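Local coordinates for Beta/gamma crystallin domain-containing protein 1 (Homo sapiens, PDB 3CW3) that may suppress malignant melanoma, perhaps through interactions with the cytoskeleton, and is represented here by one βγ-crystallin domain, at residues A[2-7]-A[37-42]; A[31-36]-A[62-67]; A[44-49]-A[89-94]. One frame throughout, in Å; residues are numbered along the deposited sequence.

Contact 1: A[2-7]-A[37-42]; sequences KVVIYS and KVVRGC
The R40 guanidinium lies with one face over the root of the K2 side chain, K2 CB standing 3.8 Å above its plane and over its centre. The Y6 ring, by contrast, meets the other strand at its edge, where K37 CB lies near the ring plane. R40 reaches K2 by an extended chain leaving from the crowded position between backbone N and carbonyl carbon (chi1 51°). K2 crosses it obliquely, bent at chi3 (79°), so that K2 CE touches R40 NH1 at 3.6 Å. The two like charges end up close, K2 NZ being 4.0 Å from R40 NH1, which would be expected to cost some electrostatic energy.

Strands 2-6 and 33-40 run antiparallel within the first Greek key of the βγ-crystallin domain, and a classic beta bulge ends their pairing: V39 and R40 both face K2. K2 O accepts V39 N at 2.9 Å, in the carbonyl plane but with the N-H bent to 138°, and R40 N more weakly, while K2 N donates to R40 O. Beyond the bulge the pairing is regular. V4 and K37 exchange two nearly straight bonds, K37 N to V4 O at 2.8 Å running almost along the C=O axis. Their side chains lie side by side, V4 CG2 against K37 CB at 3.6 Å, and K37 carries its ammonium away to a salt bridge with E62. On the other face V3 CG2 meets V38 CG2 at 3.8 Å, and W43 of strand 42-46 packs against both valines.

Contact 2: A[31-36]-A[62-67]; sequences SPVILI and ELELSG
A strand of the second Greek key pairs here with one of the first, the strand exchange between motifs seen in βγ-crystallin domains: 33-36 runs antiparallel to 62-66, part of an outermost strand of the sheet. Two hydrogen-bonded pairs hold it. Between I36 and L63 the bond from I36 N to L63 O (2.8 Å) is nearly straight, its donor above the carbonyl plane. Between I34 and L65, I34 N points straight at L65 O, whereas the return bond from L65 N to I34 O is short (2.7 Å) but bent to 134° at the hydrogen.

On the face of I34, I36, L63 and L65, I34 CG1 takes the crowded position between backbone N and carbonyl carbon (chi1 61°), which lays it alongside L65 CB at 3.8 Å; I36 CG1 approaches the same CB from further along the strand. On the face of V33, L35 and E64, the extended E64 chain crosses V33 obliquely, its CG 3.5 Å from V33 CG1. L35 likewise sets both methyls against E62 OE1, with CD2 at 3.9 Å, while E62 OE2 is held by K37. Where the strands part, one water joins them, donating to P32 O at 2.7 Å and accepting from G67 N.

Strand 2-6 borders 33-36 on its far side, Y6 touching L35 and both V3 and I5 touching I36, while from strand 55-58 of the second sheet L58 packs on I36 and L63, and I56 on L65.

Contact 3: A[44-49]-A[89-94]; sequences ILYEQP and IGSIRH
S91 carries its OG in the crowded position between backbone N and carbonyl carbon (chi1 49°), which aims the hydroxyl at the carbonyl of Q48: S91 OG donates to Q48 O at 2.7 Å, in the carbonyl plane. Y46 turns CG anti to its carbonyl carbon (chi1 -76°), which runs the ring alongside R93; its CB, placed by the backbone, lies 3.3 Å from S91 OG. R93 CB lies in the ring plane at the edge, 3.9 Å from Y46 CE1, and I44 CG2 sits over one face near the rim. On the other face of the sheet, L45 and I92 lie side by side, L45 CD2 3.9 Å from I92 CG1.

The strands pair antiparallel in the second Greek key until a classic beta bulge, where G90 and S91 both face Y46. Y46 O grips G90 N at 2.7 Å and S91 N weakly. The chain corners at E47, folding Q48 and P49 over G90, whose CA lies only 3.5 Å from Q48 C; a CB there would clash.

S91 OG also bonds F51 N, and R93 pairs with D21. Strand 42-46 lies between 55-58, where I56 and L45 share a backbone hydrogen bond, and 91-95, whose other side bonds I22.

In the fold
Contacts 1 and 2 share strand 33-40 and so build one sheet, in which strands 2-6 and 61-66 flank it on either side; contact 1 takes its end at 37-40 and contact 2 its start at 33-36. Contact 3 belongs to the second sheet. The K37–E62 salt bridge and a probable hydrogen bond from Y6 N to L35 O tie the first two together. Contact 2 lies mostly at the surface, with acidic chains on its outer face, while contacts 1 and 3 are partly buried and each contains a bulge. Contact 1 has crowded cationic ends at its bulge, whereas contact 3 has a glycine and a serine hydroxyl. Between the sheets, I5 meets I92 and I89, and L65 meets L45, forming part of the apolar interior.

Contact 1: A[2-7]-A[37-42]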
loop_
_atom_site.group_PDB
_atom_site.type_symbol
_atom_site.label_atom_id
_atom_site.label_comp_id
_atom_site.label_asym_id
_atom_site.label_seq_id
_atom_site.Cartn_x
_atom_site.Cartn_y
_atom_site.Cartn_z
ATOM N N LYS A 2 6.843 2.642 12.056
ATOM C CA LYS A 2 6.115 1.387 11.985
ATOM C C LYS A 2 4.825 1.567 11.196
ATOM O O LYS A 2 4.059 2.498 11.446
ATOM C CB LYS A 2 5.764 0.860 13.387
ATOM C CG LYS A 2 4.922 -0.419 13.342
ATOM C CD LYS A 2 4.804 -1.129 14.693
ATOM C CE LYS A 2 3.787 -0.469 15.611
ATOM N NZ LYS A 2 3.647 -1.209 16.905
ATOM N N VAL A 3 4.601 0.688 10.228
ATOM C CA VAL A 3 3.375 0.727 9.440
ATOM C C VAL A 3 2.816 -0.689 9.453
ATOM O O VAL A 3 3.555 -1.655 9.251
ATOM C CB VAL A 3 3.623 1.194 7.970
ATOM C CG1 VAL A 3 4.632 0.297 7.276
ATOM C CG2 VAL A 3 2.307 1.187 7.202
ATOM N N VAL A 4 1.526 -0.819 9.742
ATOM C CA VAL A 4 0.903 -2.133 9.777
ATOM C C VAL A 4 -0.133 -2.211 8.674
ATOM O O VAL A 4 -0.804 -1.220 8.362
ATOM C CB VAL A 4 0.229 -2.428 11.150
ATOM C CG1 VAL A 4 1.252 -2.278 12.270
ATOM C CG2 VAL A 4 -0.952 -1.502 11.376
ATOM N N ILE A 5 -0.253 -3.392 8.084
ATOM C CA ILE A 5 -1.187 -3.610 6.997
ATOM C C ILE A 5 -2.184 -4.709 7.328
ATOM O O ILE A 5 -1.802 -5.857 7.574
ATOM C CB ILE A 5 -0.434 -4.004 5.703
ATOM C CG1 ILE A 5 0.539 -2.888 5.312
ATOM C CG2 ILE A 5 -1.425 -4.298 4.583
ATOM C CD1 ILE A 5 1.444 -3.232 4.150
ATOM N N TYR A 6 -3.461 -4.348 7.351
ATOM C CA TYR A 6 -4.510 -5.325 7.602
ATOM C C TYR A 6 -4.973 -5.806 6.236
ATOM O O TYR A 6 -5.636 -5.076 5.499
ATOM C CB TYR A 6 -5.675 -4.695 8.359
ATOM C CG TYR A 6 -5.291 -4.197 9.729
ATOM C CD1 TYR A 6 -4.948 -2.861 9.940
ATOM C CD2 TYR A 6 -5.243 -5.069 10.814
ATOM C CE1 TYR A 6 -4.570 -2.407 11.203
ATOM C CE2 TYR A 6 -4.863 -4.627 12.076
ATOM C CZ TYR A 6 -4.528 -3.300 12.264
ATOM O OH TYR A 6 -4.151 -2.869 13.515
ATOM N N SER A 7 -4.595 -7.033 5.899
ATOM C CA SER A 7 -4.937 -7.641 4.618
ATOM C C SER A 7 -6.434 -7.870 4.480
ATOM O O SER A 7 -7.025 -7.585 3.438
ATOM C CB SER A 7 -4.207 -8.976 4.474
ATOM O OG SER A 7 -2.844 -8.846 4.850
ATOM N N LYS A 37 -2.037 1.286 8.017
ATOM C CA LYS A 37 -2.009 2.151 9.182
ATOM C C LYS A 37 -0.591 2.540 9.573
ATOM O O LYS A 37 0.151 1.733 10.145
ATOM C CB LYS A 37 -2.701 1.462 10.365
ATOM C CG LYS A 37 -2.756 2.309 11.632
ATOM C CD LYS A 37 -3.516 1.596 12.747
ATOM C CE LYS A 37 -3.523 2.420 14.029
ATOM N NZ LYS A 37 -4.181 3.738 13.827
ATOM N N VAL A 38 -0.201 3.767 9.245
ATOM C CA VAL A 38 1.121 4.237 9.625
ATOM C C VAL A 38 0.964 4.660 11.080
ATOM O O VAL A 38 0.301 5.654 11.383
ATOM C CB VAL A 38 1.585 5.446 8.770
ATOM C CG1 VAL A 38 2.857 6.049 9.362
ATOM C CG2 VAL A 38 1.855 5.001 7.338
ATOM N N VAL A 39 1.558 3.876 11.973
ATOM C CA VAL A 39 1.494 4.130 13.405
ATOM C C VAL A 39 2.428 5.270 13.781
ATOM O O VAL A 39 2.103 6.109 14.624
ATOM C CB VAL A 39 1.889 2.863 14.191
ATOM C CG1 VAL A 39 1.829 3.131 15.671
ATOM C CG2 VAL A 39 0.960 1.715 13.818
ATOM N N ARG A 40 3.599 5.288 13.158
ATOM C CA ARG A 40 4.573 6.337 13.400
ATOM C C ARG A 40 5.593 6.355 12.274
ATOM O O ARG A 40 5.831 5.335 11.614
ATOM C CB ARG A 40 5.270 6.133 14.751
ATOM C CG ARG A 40 5.843 4.752 14.953
ATOM C CD ARG A 40 6.571 4.633 16.286
ATOM N NE ARG A 40 7.162 3.309 16.427
ATOM C CZ ARG A 40 6.532 2.253 16.929
ATOM N NH1 ARG A 40 5.280 2.359 17.362
ATOM N NH2 ARG A 40 7.149 1.078 16.968
ATOM N N GLY A 41 6.175 7.526 12.046
ATOM C CA GLY A 41 7.169 7.668 10.999
ATOM C C GLY A 41 6.557 8.019 9.658
ATOM O O GLY A 41 5.386 8.402 9.570
ATOM N N CYS A 42 7.366 7.895 8.612
ATOM C CA CYS A 42 6.931 8.186 7.256
ATOM C C CYS A 42 7.314 7.009 6.378
ATOM O O CYS A 42 8.344 6.367 6.594
ATOM C CB CYS A 42 7.593 9.468 6.746
ATOM S SG CYS A 42 7.206 10.926 7.755
#

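Contact 2: A[31-36]-A[62-67]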
loop_
_atom_site.group_PDB
_atom_site.type_symbol
_atom_site.label_atom_id
_atom_site.label_comp_id
_atom_site.label_asym_id
_atom_site.label_seq_id
_atom_site.Cartn_x
_atom_site.Cartn_y
_atom_site.Cartn_z
ATOM N N SER A 31 -5.481 -8.285 -0.386
ATOM C CA SER A 31 -6.911 -8.297 -0.701
ATOM C C SER A 31 -7.246 -7.073 -1.547
ATOM O O SER A 31 -6.433 -6.160 -1.668
ATOM C CB SER A 31 -7.747 -8.265 0.586
ATOM O OG SER A 31 -7.500 -9.406 1.396
ATOM N N PRO A 32 -8.453 -7.037 -2.143
ATOM C CA PRO A 32 -8.864 -5.896 -2.974
ATOM C C PRO A 32 -8.932 -4.602 -2.169
ATOM O O PRO A 32 -8.747 -3.505 -2.703
ATOM C CB PRO A 32 -10.233 -6.323 -3.493
ATOM C CG PRO A 32 -10.108 -7.824 -3.572
ATOM C CD PRO A 32 -9.417 -8.147 -2.266
ATOM N N VAL A 33 -9.211 -4.742 -0.880
ATOM C CA VAL A 33 -9.298 -3.596 0.010
ATOM C C VAL A 33 -8.497 -3.882 1.274
ATOM O O VAL A 33 -8.791 -4.825 2.011
ATOM C CB VAL A 33 -10.763 -3.297 0.399
ATOM C CG1 VAL A 33 -10.819 -2.092 1.332
ATOM C CG2 VAL A 33 -11.593 -3.048 -0.852
ATOM N N ILE A 34 -7.480 -3.066 1.517
ATOM C CA ILE A 34 -6.645 -3.239 2.694
ATOM C C ILE A 34 -6.555 -1.928 3.456
ATOM O O ILE A 34 -6.777 -0.850 2.900
ATOM C CB ILE A 34 -5.214 -3.689 2.311
ATOM C CG1 ILE A 34 -4.557 -2.629 1.421
ATOM C CG2 ILE A 34 -5.262 -5.034 1.593
ATOM C CD1 ILE A 34 -3.131 -2.956 1.028
ATOM N N LEU A 35 -6.246 -2.027 4.740
ATOM C CA LEU A 35 -6.104 -0.844 5.568
ATOM C C LEU A 35 -4.628 -0.697 5.912
ATOM O O LEU A 35 -4.040 -1.581 6.536
ATOM C CB LEU A 35 -6.928 -0.984 6.851
ATOM C CG LEU A 35 -6.867 0.200 7.820
ATOM C CD1 LEU A 35 -7.478 1.436 7.165
ATOM C CD2 LEU A 35 -7.612 -0.156 9.100
ATOM N N ILE A 36 -4.033 0.404 5.468
ATOM C CA ILE A 36 -2.633 0.691 5.742
ATOM C C ILE A 36 -2.648 1.670 6.905
ATOM O O ILE A 36 -3.211 2.760 6.794
ATOM C CB ILE A 36 -1.932 1.391 4.554
ATOM C CG1 ILE A 36 -2.036 0.544 3.280
ATOM C CG2 ILE A 36 -0.478 1.664 4.910
ATOM C CD1 ILE A 36 -1.404 -0.830 3.375
ATOM N N GLU A 62 -4.301 6.553 8.793
ATOM C CA GLU A 62 -4.869 5.369 8.158
ATOM C C GLU A 62 -5.355 5.635 6.748
ATOM O O GLU A 62 -5.935 6.686 6.462
ATOM C CB GLU A 62 -6.036 4.834 8.984
ATOM C CG GLU A 62 -5.632 3.967 10.152
ATOM C CD GLU A 62 -6.811 3.619 11.040
ATOM O OE1 GLU A 62 -7.926 3.433 10.502
ATOM O OE2 GLU A 62 -6.617 3.523 12.273
ATOM N N LEU A 63 -5.120 4.669 5.867
ATOM C CA LEU A 63 -5.549 4.780 4.481
ATOM C C LEU A 63 -6.101 3.448 4.003
ATOM O O LEU A 63 -5.415 2.427 4.040
ATOM C CB LEU A 63 -4.380 5.191 3.582
ATOM C CG LEU A 63 -4.690 5.274 2.079
ATOM C CD1 LEU A 63 -5.695 6.381 1.805
ATOM C CD2 LEU A 63 -3.408 5.536 1.315
ATOM N N GLU A 64 -7.355 3.455 3.570
ATOM C CA GLU A 64 -7.958 2.238 3.057
ATOM C C GLU A 64 -7.543 2.195 1.596
ATOM O O GLU A 64 -8.065 2.945 0.771
ATOM C CB GLU A 64 -9.480 2.292 3.183
ATOM C CG GLU A 64 -10.177 1.028 2.719
ATOM C CD GLU A 64 -11.658 1.031 3.045
ATOM O OE1 GLU A 64 -12.005 1.028 4.246
ATOM O OE2 GLU A 64 -12.475 1.040 2.100
ATOM N N LEU A 65 -6.583 1.332 1.283
ATOM C CA LEU A 65 -6.083 1.219 -0.078
ATOM C C LEU A 65 -6.840 0.193 -0.900
ATOM O O LEU A 65 -7.212 -0.871 -0.406
ATOM C CB LEU A 65 -4.597 0.852 -0.076
ATOM C CG LEU A 65 -3.665 1.767 -0.873
ATOM C CD1 LEU A 65 -2.328 1.075 -1.056
ATOM C CD2 LEU A 65 -4.273 2.102 -2.219
ATOM N N SER A 66 -7.047 0.527 -2.168
ATOM C CA SER A 66 -7.752 -0.334 -3.105
ATOM C C SER A 66 -7.510 0.212 -4.508
ATOM O O SER A 66 -6.862 1.251 -4.678
ATOM C CB SER A 66 -9.253 -0.308 -2.819
ATOM O OG SER A 66 -9.780 0.987 -3.071
ATOM N N GLY A 67 -8.034 -0.492 -5.506
ATOM C CA GLY A 67 -7.895 -0.051 -6.879
ATOM C C GLY A 67 -6.636 -0.518 -7.577
ATOM O O GLY A 67 -5.888 -1.352 -7.057
HETATM O O HOH W 1 -9.083 -2.819 -5.267
#

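Contact 3: A[44-49]-A[89-94]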
loop_
_atom_site.group_PDB
_atom_site.type_symbol
_atom_site.label_atom_id
_atom_site.label_comp_id
_atom_site.label_asym_id
_atom_site.label_seq_id
_atom_site.Cartn_x
_atom_site.Cartn_y
_atom_site.Cartn_z
ATOM N N ILE A 44 6.805 5.052 2.162
ATOM C CA ILE A 44 6.466 5.194 0.758
ATOM C C ILE A 44 6.108 3.817 0.221
ATOM O O ILE A 44 6.878 2.867 0.372
ATOM C CB ILE A 44 7.638 5.718 -0.090
ATOM C CG1 ILE A 44 8.152 7.049 0.462
ATOM C CG2 ILE A 44 7.166 5.908 -1.532
ATOM C CD1 ILE A 44 9.447 7.486 -0.173
ATOM N N LEU A 45 4.939 3.710 -0.400
ATOM C CA LEU A 45 4.518 2.448 -0.984
ATOM C C LEU A 45 4.848 2.559 -2.467
ATOM O O LEU A 45 4.480 3.542 -3.113
ATOM C CB LEU A 45 3.015 2.236 -0.810
ATOM C CG LEU A 45 2.434 2.311 0.603
ATOM C CD1 LEU A 45 0.944 2.024 0.528
ATOM C CD2 LEU A 45 3.124 1.307 1.516
ATOM N N TYR A 46 5.566 1.575 -2.997
ATOM C CA TYR A 46 5.927 1.583 -4.410
ATOM C C TYR A 46 5.219 0.481 -5.182
ATOM O O TYR A 46 4.979 -0.611 -4.664
ATOM C CB TYR A 46 7.435 1.416 -4.591
ATOM C CG TYR A 46 8.251 2.651 -4.283
ATOM C CD1 TYR A 46 8.853 2.827 -3.039
ATOM C CD2 TYR A 46 8.452 3.630 -5.255
ATOM C CE1 TYR A 46 9.648 3.951 -2.774
ATOM C CE2 TYR A 46 9.236 4.751 -5.001
ATOM C CZ TYR A 46 9.835 4.906 -3.766
ATOM O OH TYR A 46 10.638 6.001 -3.542
ATOM N N GLU A 47 4.903 0.777 -6.436
ATOM C CA GLU A 47 4.231 -0.164 -7.315
ATOM C C GLU A 47 5.131 -1.343 -7.692
ATOM O O GLU A 47 4.655 -2.462 -7.873
ATOM C CB GLU A 47 3.781 0.568 -8.580
ATOM C CG GLU A 47 3.406 -0.337 -9.734
ATOM C CD GLU A 47 3.177 0.437 -11.018
ATOM O OE1 GLU A 47 3.911 1.421 -11.263
ATOM O OE2 GLU A 47 2.274 0.052 -11.784
ATOM N N GLN A 48 6.430 -1.090 -7.802
ATOM C CA GLN A 48 7.368 -2.139 -8.187
ATOM C C GLN A 48 8.475 -2.363 -7.169
ATOM O O GLN A 48 8.733 -1.511 -6.322
ATOM C CB GLN A 48 7.991 -1.794 -9.542
ATOM C CG GLN A 48 6.963 -1.388 -10.585
ATOM C CD GLN A 48 7.570 -1.170 -11.952
ATOM O OE1 GLN A 48 8.556 -0.449 -12.099
ATOM N NE2 GLN A 48 6.977 -1.789 -12.965
ATOM N N PRO A 49 9.142 -3.529 -7.237
ATOM C CA PRO A 49 10.229 -3.839 -6.307
ATOM C C PRO A 49 11.375 -2.842 -6.453
ATOM O O PRO A 49 11.482 -2.146 -7.462
ATOM C CB PRO A 49 10.643 -5.252 -6.720
ATOM C CG PRO A 49 9.365 -5.843 -7.224
ATOM C CD PRO A 49 8.805 -4.706 -8.056
ATOM N N ILE A 89 1.640 -4.593 -3.775
ATOM C CA ILE A 89 2.647 -3.605 -3.407
ATOM C C ILE A 89 4.008 -4.151 -3.834
ATOM O O ILE A 89 4.360 -5.288 -3.504
ATOM C CB ILE A 89 2.646 -3.342 -1.879
ATOM C CG1 ILE A 89 1.284 -2.798 -1.443
ATOM C CG2 ILE A 89 3.738 -2.346 -1.517
ATOM C CD1 ILE A 89 1.157 -2.590 0.058
ATOM N N GLY A 90 4.765 -3.344 -4.576
ATOM C CA GLY A 90 6.071 -3.773 -5.053
ATOM C C GLY A 90 7.173 -3.699 -4.011
ATOM O O GLY A 90 8.007 -4.596 -3.905
ATOM N N SER A 91 7.185 -2.619 -3.247
ATOM C CA SER A 91 8.189 -2.431 -2.212
ATOM C C SER A 91 7.732 -1.338 -1.264
ATOM O O SER A 91 6.897 -0.503 -1.621
ATOM C CB SER A 91 9.549 -2.075 -2.837
ATOM O OG SER A 91 9.432 -1.035 -3.796
ATOM N N ILE A 92 8.269 -1.361 -0.052
ATOM C CA ILE A 92 7.913 -0.387 0.969
ATOM C C ILE A 92 9.190 0.244 1.506
ATOM O O ILE A 92 10.093 -0.454 1.980
ATOM C CB ILE A 92 7.126 -1.071 2.120
ATOM C CG1 ILE A 92 5.772 -1.555 1.590
ATOM C CG2 ILE A 92 6.961 -0.118 3.289
ATOM C CD1 ILE A 92 4.911 -2.292 2.616
ATOM N N ARG A 93 9.263 1.568 1.412
ATOM C CA ARG A 93 10.428 2.303 1.875
ATOM C C ARG A 93 10.178 2.948 3.232
ATOM O O ARG A 93 9.180 3.641 3.439
ATOM C CB ARG A 93 10.805 3.381 0.855
ATOM C CG ARG A 93 12.139 4.070 1.127
ATOM C CD ARG A 93 13.316 3.247 0.601
ATOM N NE ARG A 93 14.555 4.025 0.609
ATOM C CZ ARG A 93 15.294 4.260 1.691
ATOM N NH1 ARG A 93 14.934 3.771 2.874
ATOM N NH2 ARG A 93 16.389 5.005 1.592
ATOM N N HIS A 94 11.104 2.708 4.151
ATOM C CA HIS A 94 11.042 3.246 5.502
ATOM C C HIS A 94 11.802 4.570 5.486
ATOM O O HIS A 94 13.033 4.591 5.434
ATOM C CB HIS A 94 11.688 2.240 6.466
ATOM C CG HIS A 94 11.711 2.681 7.895
ATOM N ND1 HIS A 94 10.776 3.542 8.427
ATOM C CD2 HIS A 94 12.534 2.341 8.916
ATOM C CE1 HIS A 94 11.020 3.712 9.714
ATOM N NE2 HIS A 94 12.081 2.994 10.036
#